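Long-range contact in putative gdp-fucose protein o-fucosyltransferase 1 (Caenorhabditis elegans, PDB 3ZY2), which is a member of the GDP-fucose protein O-fucosyltransferase family of the GT-B clan and holds guanosine-5'-diphosphate in a pocket: residues N236-E248 with G330-R342. Residues are numbered along the deposited sequence; the frame is centred on the assembly and turned at random.
Sequences NRPLFASEQCLGE and GNCVSTFSHIVKR. With GDP (guanosine-5'-diphosphate), chain C.
C245 and C332 are covalently joined: their SG atoms lie 2.0 Å apart and the disulfide torsion is -96°, near the relaxed value. C332 holds SG anti to its backbone N (chi1 178°), which carries the sulfur out to the short helix 243-246.

Two hydrogen bonds run beside the disulfide. A241 N, inside the type II' turn L239-S242, donates across to V333 O at 3.0 Å. Q244 NE2 reaches C332 O at 2.9 Å and nearly straight, 169° at the hydrogen; the acceptor lies close to the plane of the amide, yet the nitrogen stands well above the carbonyl plane, so the bond misses the lone pairs. A water bridges Q244 O to K341 NZ, whose ammonium also forms a salt bridge with D345.

Carbon contacts pack alongside these bonds. Q244 CB sits over one face of the H338 ring, 3.8 Å from its centroid, a CH-pi contact. A241 CB approaches the same ring obliquely, and also meets T335 CG2 at 3.9 Å. V333 CG1 touches both L239 CD2, at 3.9 Å, and the F240 ring at CD2. Over the opposite face of H338 lies a charged group of the same helix, R342 NH1, salt-bridged to D25.

The ligand is gripped from the start of helix 335-346, which follows strand 327-330 of the parallel five-stranded sheet. S334, the N-cap residue, donates OG to GDP O1B at 2.7 Å, and T335 gives both N and OG1 to GDP O2B, OG1 at 2.5 Å; F336 lays a ring face against the guanine.

Placing the beta-phosphate at a helix N-terminus probably lets the helix dipole help balance its charge, while the disulfide and the two hydrogen bonds tie the turn preceding that helix to 236-248.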
ATOM      1  N   ASN A 236       4.642 -22.912   2.855  1.00 30.22           N
ATOM      2  CA  ASN A 236       4.072 -23.275   1.557  1.00 28.25           C
ATOM      3  C   ASN A 236       3.073 -22.249   1.009  1.00 26.56           C
ATOM      4  O   ASN A 236       1.989 -22.613   0.561  1.00 25.90           O
ATOM      5  CB  ASN A 236       3.438 -24.677   1.679  1.00 29.11           C
ATOM      6  CG  ASN A 236       2.944 -25.236   0.358  1.00 29.38           C
ATOM      7  OD1 ASN A 236       1.911 -25.922   0.305  1.00 33.73           O
ATOM      8  ND2 ASN A 236       3.699 -25.007  -0.699  1.00 26.25           N
ATOM      9  N   ARG A 237       3.437 -20.967   1.053  1.00 25.43           N
ATOM     10  CA  ARG A 237       2.570 -19.920   0.501  1.00 25.27           C
ATOM     11  C   ARG A 237       2.712 -19.847  -1.005  1.00 24.73           C
ATOM     12  O   ARG A 237       3.747 -20.255  -1.554  1.00 24.78           O
ATOM     13  CB  ARG A 237       2.912 -18.546   1.084  1.00 25.28           C
ATOM     14  CG  ARG A 237       2.695 -18.440   2.582  1.00 25.82           C
ATOM     15  CD  ARG A 237       1.256 -18.756   2.970  1.00 27.60           C
ATOM     16  NE  ARG A 237       1.007 -18.397   4.363  1.00 28.24           N
ATOM     17  CZ  ARG A 237      -0.103 -18.683   5.041  1.00 31.09           C
ATOM     18  NH1 ARG A 237      -1.105 -19.345   4.467  1.00 31.47           N
ATOM     19  NH2 ARG A 237      -0.213 -18.300   6.308  1.00 34.02           N
ATOM     20  N   PRO A 238       1.682 -19.305  -1.687  1.00 23.77           N
ATOM     21  CA  PRO A 238       1.845 -18.999  -3.102  1.00 23.21           C
ATOM     22  C   PRO A 238       3.059 -18.117  -3.341  1.00 23.23           C
ATOM     23  O   PRO A 238       3.376 -17.201  -2.541  1.00 23.28           O
ATOM     24  CB  PRO A 238       0.569 -18.236  -3.442  1.00 22.52           C
ATOM     25  CG  PRO A 238      -0.441 -18.830  -2.504  1.00 23.91           C
ATOM     26  CD  PRO A 238       0.315 -19.011  -1.219  1.00 24.39           C
ATOM     27  N   LEU A 239       3.749 -18.416  -4.433  1.00 22.54           N
ATOM     28  CA  LEU A 239       4.856 -17.602  -4.867  1.00 22.09           C
ATOM     29  C   LEU A 239       4.598 -17.318  -6.324  1.00 20.52           C
ATOM     30  O   LEU A 239       4.595 -18.239  -7.151  1.00 20.59           O
ATOM     31  CB  LEU A 239       6.172 -18.345  -4.667  1.00 22.37           C
ATOM     32  CG  LEU A 239       7.434 -17.593  -5.112  1.00 23.77           C
ATOM     33  CD1 LEU A 239       7.674 -16.283  -4.309  1.00 25.42           C
ATOM     34  CD2 LEU A 239       8.639 -18.525  -5.019  1.00 24.02           C
ATOM     35  N   PHE A 240       4.318 -16.057  -6.621  1.00 20.20           N
ATOM     36  CA  PHE A 240       4.063 -15.626  -7.983  1.00 20.06           C
ATOM     37  C   PHE A 240       2.952 -16.467  -8.601  1.00 19.14           C
ATOM     38  O   PHE A 240       1.868 -16.517  -8.039  1.00 20.53           O
ATOM     39  CB  PHE A 240       5.370 -15.627  -8.775  1.00 20.70           C
ATOM     40  CG  PHE A 240       6.421 -14.714  -8.194  1.00 21.91           C
ATOM     41  CD1 PHE A 240       6.061 -13.533  -7.555  1.00 24.56           C
ATOM     42  CD2 PHE A 240       7.769 -15.052  -8.276  1.00 25.51           C
ATOM     43  CE1 PHE A 240       7.051 -12.693  -6.984  1.00 25.85           C
ATOM     44  CE2 PHE A 240       8.748 -14.220  -7.735  1.00 26.37           C
ATOM     45  CZ  PHE A 240       8.385 -13.047  -7.090  1.00 27.74           C
ATOM     46  N   ALA A 241       3.223 -17.162  -9.706  1.00 17.62           N
ATOM     47  CA  ALA A 241       2.165 -17.871 -10.425  1.00 16.53           C
ATOM     48  C   ALA A 241       1.928 -19.305  -9.948  1.00 16.71           C
ATOM     49  O   ALA A 241       1.217 -20.076 -10.606  1.00 16.87           O
ATOM     50  CB  ALA A 241       2.456 -17.859 -11.926  1.00 15.61           C
ATOM     51  N   SER A 242       2.518 -19.684  -8.818  1.00 17.34           N
ATOM     52  CA  SER A 242       2.536 -21.099  -8.430  1.00 18.08           C
ATOM     53  C   SER A 242       1.159 -21.784  -8.313  1.00 18.44           C
ATOM     54  O   SER A 242       1.058 -23.002  -8.445  1.00 18.56           O
ATOM     55  CB  SER A 242       3.357 -21.280  -7.153  1.00 19.68           C
ATOM     56  OG  SER A 242       2.764 -20.552  -6.092  1.00 20.57           O
ATOM     57  N   GLU A 243       0.099 -21.012  -8.077  1.00 18.41           N
ATOM     58  CA  GLU A 243      -1.262 -21.593  -8.005  1.00 19.43           C
ATOM     59  C   GLU A 243      -1.771 -22.114  -9.359  1.00 19.40           C
ATOM     60  O   GLU A 243      -2.747 -22.862  -9.419  1.00 19.54           O
ATOM     61  CB  GLU A 243      -2.236 -20.600  -7.379  1.00 19.83           C
ATOM     62  CG  GLU A 243      -1.822 -20.207  -5.935  1.00 21.22           C
ATOM     63  CD  GLU A 243      -2.510 -18.949  -5.423  1.00 22.04           C
ATOM     64  OE1 GLU A 243      -2.233 -17.833  -5.936  1.00 22.23           O
ATOM     65  OE2 GLU A 243      -3.329 -19.080  -4.476  1.00 23.79           O
ATOM     66  N   GLN A 244      -1.078 -21.764 -10.442  1.00 17.87           N
ATOM     67  CA  GLN A 244      -1.445 -22.298 -11.748  1.00 18.02           C
ATOM     68  C   GLN A 244      -1.217 -23.799 -11.864  1.00 18.85           C
ATOM     69  O   GLN A 244      -1.862 -24.453 -12.686  1.00 19.95           O
ATOM     70  CB  GLN A 244      -0.703 -21.567 -12.867  1.00 16.55           C
ATOM     71  CG  GLN A 244       0.757 -21.976 -13.028  1.00 16.41           C
ATOM     72  CD  GLN A 244       1.398 -21.289 -14.210  1.00 16.28           C
ATOM     73  OE1 GLN A 244       0.822 -21.225 -15.310  1.00 15.46           O
ATOM     74  NE2 GLN A 244       2.606 -20.757 -13.996  1.00 13.83           N
ATOM     75  N   CYS A 245      -0.317 -24.351 -11.057  1.00 20.32           N
ATOM     76  CA  CYS A 245      -0.139 -25.807 -11.042  1.00 21.84           C
ATOM     77  C   CYS A 245      -0.526 -26.491  -9.729  1.00 23.07           C
ATOM     78  O   CYS A 245      -0.860 -27.676  -9.742  1.00 24.39           O
ATOM     79  CB  CYS A 245       1.278 -26.213 -11.433  1.00 22.69           C
ATOM     80  SG  CYS A 245       2.561 -25.912 -10.201  1.00 24.08           S
ATOM     81  N   LEU A 246      -0.480 -25.755  -8.623  1.00 23.86           N
ATOM     82  CA  LEU A 246      -0.757 -26.339  -7.294  1.00 25.36           C
ATOM     83  C   LEU A 246      -2.114 -25.943  -6.712  1.00 26.39           C
ATOM     84  O   LEU A 246      -2.453 -26.347  -5.580  1.00 27.08           O
ATOM     85  CB  LEU A 246       0.354 -25.980  -6.304  1.00 25.97           C
ATOM     86  CG  LEU A 246       1.719 -26.606  -6.590  1.00 26.87           C
ATOM     87  CD1 LEU A 246       2.809 -25.751  -5.952  1.00 29.34           C
ATOM     88  CD2 LEU A 246       1.791 -28.046  -6.106  1.00 30.69           C
ATOM     89  N   GLY A 247      -2.883 -25.155  -7.466  1.00 25.76           N
ATOM     90  CA  GLY A 247      -4.235 -24.748  -7.043  1.00 26.49           C
ATOM     91  C   GLY A 247      -4.226 -23.581  -6.081  1.00 26.81           C
ATOM     92  O   GLY A 247      -3.161 -23.200  -5.563  1.00 26.14           O
ATOM     93  N   GLU A 248      -5.401 -22.990  -5.849  1.00 27.81           N
ATOM     94  CA  GLU A 248      -5.521 -21.873  -4.902  1.00 29.46           C
ATOM     95  C   GLU A 248      -4.987 -22.271  -3.526  1.00 30.10           C
ATOM     96  O   GLU A 248      -5.312 -23.352  -3.016  1.00 31.99           O
ATOM     97  CB  GLU A 248      -6.974 -21.407  -4.779  1.00 30.75           C
ATOM     98  CG  GLU A 248      -7.126 -20.103  -4.020  1.00 34.47           C
ATOM     99  CD  GLU A 248      -8.485 -19.452  -4.214  1.00 40.11           C
ATOM    100  OE1 GLU A 248      -9.513 -20.092  -3.899  1.00 42.36           O
ATOM    101  OE2 GLU A 248      -8.514 -18.291  -4.693  1.00 42.64           O
ATOM    102  N   GLY A 330       5.968 -25.550 -19.019  1.00 12.37           N
ATOM    103  CA  GLY A 330       6.377 -24.288 -18.413  1.00 12.02           C
ATOM    104  C   GLY A 330       6.993 -24.404 -17.044  1.00 12.59           C
ATOM    105  O   GLY A 330       7.200 -25.522 -16.540  1.00 13.31           O
ATOM    106  N   ASN A 331       7.253 -23.233 -16.474  1.00 12.24           N
ATOM    107  CA  ASN A 331       7.704 -23.104 -15.101  1.00 14.37           C
ATOM    108  C   ASN A 331       6.521 -22.637 -14.280  1.00 14.20           C
ATOM    109  O   ASN A 331       5.972 -21.560 -14.518  1.00 14.93           O
ATOM    110  CB  ASN A 331       8.838 -22.091 -15.030  1.00 14.36           C
ATOM    111  CG  ASN A 331       9.412 -22.001 -13.660  1.00 15.59           C
ATOM    112  OD1 ASN A 331       8.706 -21.628 -12.723  1.00 16.77           O
ATOM    113  ND2 ASN A 331      10.675 -22.389 -13.505  1.00 16.49           N
ATOM    114  N   CYS A 332       6.124 -23.461 -13.322  1.00 16.14           N
ATOM    115  CA  CYS A 332       4.919 -23.193 -12.562  1.00 16.66           C
ATOM    116  C   CYS A 332       4.961 -21.896 -11.759  1.00 16.11           C
ATOM    117  O   CYS A 332       3.916 -21.289 -11.505  1.00 16.09           O
ATOM    118  CB  CYS A 332       4.668 -24.349 -11.630  1.00 18.76           C
ATOM    119  SG  CYS A 332       3.227 -24.053 -10.614  1.00 22.06           S
ATOM    120  N   VAL A 333       6.146 -21.480 -11.336  1.00 15.62           N
ATOM    121  CA  VAL A 333       6.252 -20.270 -10.506  1.00 15.79           C
ATOM    122  C   VAL A 333       6.234 -18.995 -11.358  1.00 14.57           C
ATOM    123  O   VAL A 333       5.863 -17.918 -10.912  1.00 15.28           O
ATOM    124  CB  VAL A 333       7.513 -20.336  -9.573  1.00 16.54           C
ATOM    125  CG1 VAL A 333       7.653 -19.073  -8.737  1.00 18.56           C
ATOM    126  CG2 VAL A 333       7.431 -21.559  -8.707  1.00 18.07           C
ATOM    127  N   SER A 334       6.609 -19.115 -12.618  1.00 13.99           N
ATOM    128  CA  SER A 334       6.775 -17.927 -13.434  1.00 12.81           C
ATOM    129  C   SER A 334       5.450 -17.363 -13.948  1.00 12.49           C
ATOM    130  O   SER A 334       4.654 -18.074 -14.609  1.00 12.01           O
ATOM    131  CB  SER A 334       7.679 -18.253 -14.606  1.00 13.23           C
ATOM    132  OG  SER A 334       7.706 -17.185 -15.524  1.00 12.54           O
ATOM    133  N   THR A 335       5.241 -16.072 -13.723  1.00 12.52           N
ATOM    134  CA  THR A 335       4.063 -15.410 -14.297  1.00 12.49           C
ATOM    135  C   THR A 335       4.159 -15.257 -15.820  1.00 12.70           C
ATOM    136  O   THR A 335       3.150 -15.027 -16.492  1.00 12.36           O
ATOM    137  CB  THR A 335       3.761 -14.027 -13.682  1.00 12.51           C
ATOM    138  OG1 THR A 335       4.850 -13.133 -13.962  1.00 12.42           O
ATOM    139  CG2 THR A 335       3.553 -14.158 -12.181  1.00 14.23           C
ATOM    140  N   PHE A 336       5.377 -15.373 -16.354  1.00 10.92           N
ATOM    141  CA  PHE A 336       5.599 -15.369 -17.792  1.00 10.18           C
ATOM    142  C   PHE A 336       5.052 -16.683 -18.397  1.00 10.54           C
ATOM    143  O   PHE A 336       4.277 -16.673 -19.360  1.00 11.01           O
ATOM    144  CB  PHE A 336       7.096 -15.143 -18.033  1.00 10.92           C
ATOM    145  CG  PHE A 336       7.474 -14.872 -19.459  1.00 11.82           C
ATOM    146  CD1 PHE A 336       7.483 -13.560 -19.951  1.00 11.78           C
ATOM    147  CD2 PHE A 336       7.926 -15.903 -20.283  1.00 13.25           C
ATOM    148  CE1 PHE A 336       7.868 -13.303 -21.277  1.00 14.18           C
ATOM    149  CE2 PHE A 336       8.345 -15.643 -21.609  1.00 13.63           C
ATOM    150  CZ  PHE A 336       8.318 -14.357 -22.095  1.00 12.74           C
ATOM    151  N   SER A 337       5.423 -17.817 -17.791  1.00 10.22           N
ATOM    152  CA  SER A 337       4.786 -19.098 -18.141  1.00 10.64           C
ATOM    153  C   SER A 337       3.275 -19.025 -17.964  1.00 10.72           C
ATOM    154  O   SER A 337       2.537 -19.651 -18.734  1.00 10.24           O
ATOM    155  CB  SER A 337       5.337 -20.268 -17.306  1.00 11.25           C
ATOM    156  OG  SER A 337       6.503 -20.858 -17.896  1.00 11.98           O
ATOM    157  N   HIS A 338       2.814 -18.251 -16.967  1.00 10.91           N
ATOM    158  CA  HIS A 338       1.365 -18.237 -16.648  1.00 10.90           C
ATOM    159  C   HIS A 338       0.579 -17.597 -17.792  1.00 11.03           C
ATOM    160  O   HIS A 338      -0.534 -18.029 -18.101  1.00 11.06           O
ATOM    161  CB  HIS A 338       1.116 -17.525 -15.307  1.00 11.44           C
ATOM    162  CG  HIS A 338      -0.216 -17.807 -14.655  1.00 11.33           C
ATOM    163  ND1 HIS A 338      -1.175 -18.695 -15.112  1.00 15.69           N
ATOM    164  CD2 HIS A 338      -0.713 -17.281 -13.510  1.00  9.69           C
ATOM    165  CE1 HIS A 338      -2.205 -18.691 -14.273  1.00 11.70           C
ATOM    166  NE2 HIS A 338      -1.952 -17.832 -13.306  1.00 16.06           N
ATOM    167  N   ILE A 339       1.180 -16.611 -18.460  1.00  9.96           N
ATOM    168  CA  ILE A 339       0.572 -16.048 -19.674  1.00  9.83           C
ATOM    169  C   ILE A 339       0.285 -17.174 -20.681  1.00 10.72           C
ATOM    170  O   ILE A 339      -0.823 -17.274 -21.219  1.00 11.77           O
ATOM    171  CB  ILE A 339       1.510 -15.014 -20.349  1.00  9.90           C
ATOM    172  CG1 ILE A 339       1.581 -13.739 -19.505  1.00 10.32           C
ATOM    173  CG2 ILE A 339       0.943 -14.698 -21.756  1.00 10.55           C
ATOM    174  CD1 ILE A 339       2.668 -12.780 -19.973  1.00 11.37           C
ATOM    175  N   VAL A 340       1.277 -18.028 -20.910  1.00 10.56           N
ATOM    176  CA  VAL A 340       1.129 -19.102 -21.893  1.00 10.48           C
ATOM    177  C   VAL A 340       0.047 -20.087 -21.440  1.00 10.71           C
ATOM    178  O   VAL A 340      -0.797 -20.486 -22.241  1.00 11.42           O
ATOM    179  CB  VAL A 340       2.423 -19.892 -22.110  1.00 10.75           C
ATOM    180  CG1 VAL A 340       2.217 -20.928 -23.218  1.00 11.65           C
ATOM    181  CG2 VAL A 340       3.577 -18.981 -22.482  1.00 10.46           C
ATOM    182  N   LYS A 341       0.101 -20.501 -20.176  1.00 10.19           N
ATOM    183  CA  LYS A 341      -0.883 -21.447 -19.634  1.00 10.67           C
ATOM    184  C   LYS A 341      -2.306 -20.921 -19.827  1.00 11.53           C
ATOM    185  O   LYS A 341      -3.173 -21.660 -20.327  1.00 12.15           O
ATOM    186  CB  LYS A 341      -0.613 -21.694 -18.136  1.00 10.88           C
ATOM    187  CG  LYS A 341      -1.612 -22.630 -17.462  1.00 13.28           C
ATOM    188  CD  LYS A 341      -1.634 -23.990 -18.173  1.00 15.58           C
ATOM    189  CE  LYS A 341      -2.249 -25.108 -17.328  1.00 17.17           C
ATOM    190  NZ  LYS A 341      -3.640 -24.804 -16.841  1.00 17.33           N
ATOM    191  N   ARG A 342      -2.551 -19.659 -19.469  1.00 11.78           N
ATOM    192  CA  ARG A 342      -3.888 -19.071 -19.631  1.00 11.64           C
ATOM    193  C   ARG A 342      -4.327 -18.951 -21.092  1.00 11.96           C
ATOM    194  O   ARG A 342      -5.513 -19.158 -21.415  1.00 11.86           O
ATOM    195  CB  ARG A 342      -3.955 -17.693 -18.961  1.00 11.88           C
ATOM    196  CG  ARG A 342      -3.790 -17.770 -17.450  1.00 11.49           C
ATOM    197  CD  ARG A 342      -4.035 -16.414 -16.778  1.00 10.99           C
ATOM    198  NE  ARG A 342      -3.176 -15.362 -17.321  1.00 10.45           N
ATOM    199  CZ  ARG A 342      -2.210 -14.757 -16.637  1.00 11.65           C
ATOM    200  NH1 ARG A 342      -1.943 -15.099 -15.380  1.00 13.03           N
ATOM    201  NH2 ARG A 342      -1.529 -13.778 -17.215  1.00 12.07           N
TER
HETATM  202  PB  GDP C1381       8.425 -13.927 -13.776  0.50 29.74           P
HETATM  203  O1B GDP C1381       8.919 -14.967 -14.713  0.50 17.02           O
HETATM  204  O2B GDP C1381       7.065 -13.855 -13.012  0.50 22.43           O
HETATM  205  O3B GDP C1381       9.521 -12.760 -13.388  0.50 23.19           O
HETATM  206  O3A GDP C1381       7.984 -13.122 -15.231  0.50 15.80           O
HETATM  207  PA  GDP C1381       7.937 -11.423 -15.476  0.50 25.82           P
HETATM  208  O1A GDP C1381       7.516 -11.769 -17.132  0.50 17.65           O
HETATM  209  O2A GDP C1381       7.244 -10.597 -14.699  0.50 10.46           O
HETATM  210  O5' GDP C1381       9.704 -11.365 -15.170  0.50 24.32           O
HETATM  211  C5' GDP C1381      10.005 -12.006 -16.250  0.50 20.91           C
HETATM  212  C4' GDP C1381      10.931 -11.651 -17.158  0.50 28.72           C
HETATM  213  O4' GDP C1381      12.219 -11.977 -17.498  0.50 28.48           O
HETATM  214  C3' GDP C1381      10.167 -11.590 -18.316  0.50 23.44           C
HETATM  215  O3' GDP C1381       9.240 -10.260 -18.937  0.50 21.22           O
HETATM  216  C2' GDP C1381      11.470 -11.209 -20.039  0.50 50.32           C
HETATM  217  O2' GDP C1381      11.712  -9.880 -19.907  0.50 20.56           O
HETATM  218  C1' GDP C1381      12.409 -12.110 -19.256  0.50 29.92           C
HETATM  219  N9  GDP C1381      12.092 -13.313 -19.575  0.50 25.66           N
HETATM  220  C8  GDP C1381      11.433 -14.615 -18.479  0.50 26.93           C
HETATM  221  N7  GDP C1381      11.426 -15.364 -19.535  0.50 30.98           N
HETATM  222  C5  GDP C1381      11.755 -15.163 -20.749  0.50 21.33           C
HETATM  223  C6  GDP C1381      11.917 -15.775 -22.368  0.50 26.25           C
HETATM  224  O6  GDP C1381      11.560 -16.860 -22.347  0.50 22.12           O
HETATM  225  N1  GDP C1381      12.307 -14.953 -22.945  0.50 22.09           N
HETATM  226  C2  GDP C1381      12.694 -13.772 -22.975  0.50 23.77           C
HETATM  227  N2  GDP C1381      13.047 -13.160 -23.678  0.50 19.79           N
HETATM  228  N3  GDP C1381      12.731 -12.803 -21.732  0.50 25.23           N
HETATM  229  C4  GDP C1381      12.228 -13.645 -20.672  0.50 22.66           C
HETATM  230  O   HOH W   1      -3.732 -23.330 -14.430  1.00 21.17           O